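Swi5-dependent recombination DNA repair protein 1 (Schizosaccharomyces pombe, PDB 3VIQ) partners with Swi5 as a recombination activator, interacts with Rhp51, and serves in DNA recombination repair and meiotic chromosome segregation. Local coordinates at residues A56-F60 against F95-F100. Sequence-based numbering, arbitrary orientation.
Sequences AEVLF and FTMSMF
F60 reaches from helix 38-68 into the start of helix 97-103 and makes a Met-aromatic contact with M97. The two helices belong to the C-terminal domain of Sfr1, and this apolar packing joins the short helix to the long one. F60 CG lies anti to the backbone N (chi1 169°), which carries the ring across. Over one face of that ring lies M97 CA. The M97 chain bends at chi2 and chi3, folding its tip back against the root of F60: M97 CE rests 3.6 Å from F60 CB. M97 SD stands obliquely, 4.7 Å from the F60 ring centroid. F95 meets F60 rim to rim, the planes 25° apart, with F95 CD2 3.7 Å from F60 CE1. F100 lays its ring against the long helix, and F60 CA lies over one face, offset toward the rim. Its far rim touches A56 and L59, with F100 CE2 3.8 Å from A56 CB. M60 of the Swi5 chain packs on both A56 and F100, so the joint borders the subunit interface. T96, the N-cap, and M99 form a capping box: M99 N donates weakly to T96 OG1, T96 N weakly to M99 SD. F95 O sits at the F60 ring edge, 3.5 Å from F60 CZ.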
loop_
_atom_site.group_PDB
_atom_site.type_symbol
_atom_site.label_atom_id
_atom_site.label_comp_id
_atom_site.label_asym_id
_atom_site.label_seq_id
_atom_site.Cartn_x
_atom_site.Cartn_y
_atom_site.Cartn_z
ATOM N N ALA A 56 -3.680 -20.356 0.166
ATOM C CA ALA A 56 -2.564 -20.544 1.110
ATOM C C ALA A 56 -2.718 -21.824 1.947
ATOM O O ALA A 56 -1.750 -22.540 2.153
ATOM C CB ALA A 56 -2.390 -19.321 2.035
ATOM N N GLU A 57 -3.923 -22.099 2.430
ATOM C CA GLU A 57 -4.203 -23.323 3.202
ATOM C C GLU A 57 -4.047 -24.611 2.374
ATOM O O GLU A 57 -3.573 -25.642 2.890
ATOM C CB GLU A 57 -5.611 -23.265 3.797
ATOM C CG GLU A 57 -5.693 -22.428 5.064
ATOM C CD GLU A 57 -7.096 -22.359 5.622
ATOM O OE1 GLU A 57 -7.874 -23.296 5.378
ATOM O OE2 GLU A 57 -7.431 -21.362 6.294
ATOM N N VAL A 58 -4.435 -24.556 1.101
ATOM C CA VAL A 58 -4.247 -25.703 0.206
ATOM C C VAL A 58 -2.750 -25.958 -0.060
ATOM O O VAL A 58 -2.326 -27.106 -0.059
ATOM C CB VAL A 58 -4.965 -25.518 -1.152
ATOM C CG1 VAL A 58 -4.755 -26.740 -2.030
ATOM C CG2 VAL A 58 -6.477 -25.267 -0.948
ATOM N N LEU A 59 -1.965 -24.898 -0.295
ATOM C CA LEU A 59 -0.537 -25.068 -0.627
ATOM C C LEU A 59 0.336 -25.386 0.598
ATOM O O LEU A 59 1.233 -26.261 0.536
ATOM C CB LEU A 59 0.024 -23.833 -1.318
ATOM C CG LEU A 59 -0.505 -23.593 -2.719
ATOM C CD1 LEU A 59 -0.442 -22.084 -3.042
ATOM C CD2 LEU A 59 0.248 -24.431 -3.723
ATOM N N PHE A 60 0.051 -24.682 1.697
ATOM C CA PHE A 60 0.825 -24.797 2.947
ATOM C C PHE A 60 0.880 -26.218 3.452
ATOM O O PHE A 60 1.957 -26.703 3.758
ATOM C CB PHE A 60 0.262 -23.888 4.063
ATOM C CG PHE A 60 0.843 -24.157 5.441
ATOM C CD1 PHE A 60 2.170 -23.859 5.716
ATOM C CD2 PHE A 60 0.041 -24.693 6.461
ATOM C CE1 PHE A 60 2.714 -24.100 6.996
ATOM C CE2 PHE A 60 0.556 -24.959 7.746
ATOM C CZ PHE A 60 1.894 -24.676 8.024
ATOM N N PHE A 95 7.848 -25.802 10.044
ATOM C CA PHE A 95 7.435 -24.817 9.074
ATOM C C PHE A 95 6.043 -24.283 9.434
ATOM O O PHE A 95 5.078 -25.038 9.511
ATOM C CB PHE A 95 7.404 -25.470 7.702
ATOM C CG PHE A 95 7.255 -24.522 6.585
ATOM C CD1 PHE A 95 8.268 -23.615 6.295
ATOM C CD2 PHE A 95 6.136 -24.569 5.766
ATOM C CE1 PHE A 95 8.157 -22.757 5.222
ATOM C CE2 PHE A 95 6.007 -23.709 4.701
ATOM C CZ PHE A 95 7.023 -22.791 4.423
ATOM N N THR A 96 5.957 -22.980 9.676
ATOM C CA THR A 96 4.706 -22.353 10.087
ATOM C C THR A 96 4.048 -21.621 8.891
ATOM O O THR A 96 4.682 -21.402 7.846
ATOM C CB THR A 96 4.947 -21.383 11.257
ATOM O OG1 THR A 96 5.820 -20.333 10.826
ATOM C CG2 THR A 96 5.586 -22.110 12.467
ATOM N N MET A 97 2.776 -21.275 9.048
ATOM C CA MET A 97 2.055 -20.520 8.017
ATOM C C MET A 97 2.760 -19.193 7.776
ATOM O O MET A 97 2.781 -18.706 6.657
ATOM C CB MET A 97 0.577 -20.285 8.394
ATOM C CG MET A 97 -0.249 -19.464 7.352
ATOM S SD MET A 97 -0.236 -20.094 5.642
ATOM C CE MET A 97 -1.545 -21.309 5.727
ATOM N N SER A 98 3.361 -18.636 8.822
ATOM C CA SER A 98 3.948 -17.307 8.745
ATOM C C SER A 98 5.242 -17.323 7.956
ATOM O O SER A 98 5.555 -16.373 7.266
ATOM C CB SER A 98 4.162 -16.762 10.160
ATOM O OG SER A 98 2.927 -16.801 10.870
ATOM N N MET A 99 6.002 -18.408 8.076
ATOM C CA MET A 99 7.184 -18.606 7.230
ATOM C C MET A 99 6.730 -18.770 5.783
ATOM O O MET A 99 7.351 -18.241 4.852
ATOM C CB MET A 99 7.965 -19.840 7.669
ATOM C CG MET A 99 8.686 -19.687 9.008
ATOM S SD MET A 99 9.113 -21.321 9.636
ATOM C CE MET A 99 9.709 -20.960 11.305
ATOM N N PHE A 100 5.646 -19.518 5.617
ATOM C CA PHE A 100 5.048 -19.690 4.310
ATOM C C PHE A 100 4.678 -18.352 3.732
ATOM O O PHE A 100 5.076 -18.024 2.626
ATOM C CB PHE A 100 3.821 -20.597 4.387
ATOM C CG PHE A 100 3.081 -20.682 3.113
ATOM C CD1 PHE A 100 3.463 -21.596 2.153
ATOM C CD2 PHE A 100 2.018 -19.817 2.852
ATOM C CE1 PHE A 100 2.790 -21.671 0.957
ATOM C CE2 PHE A 100 1.360 -19.880 1.682
ATOM C CZ PHE A 100 1.736 -20.807 0.717
#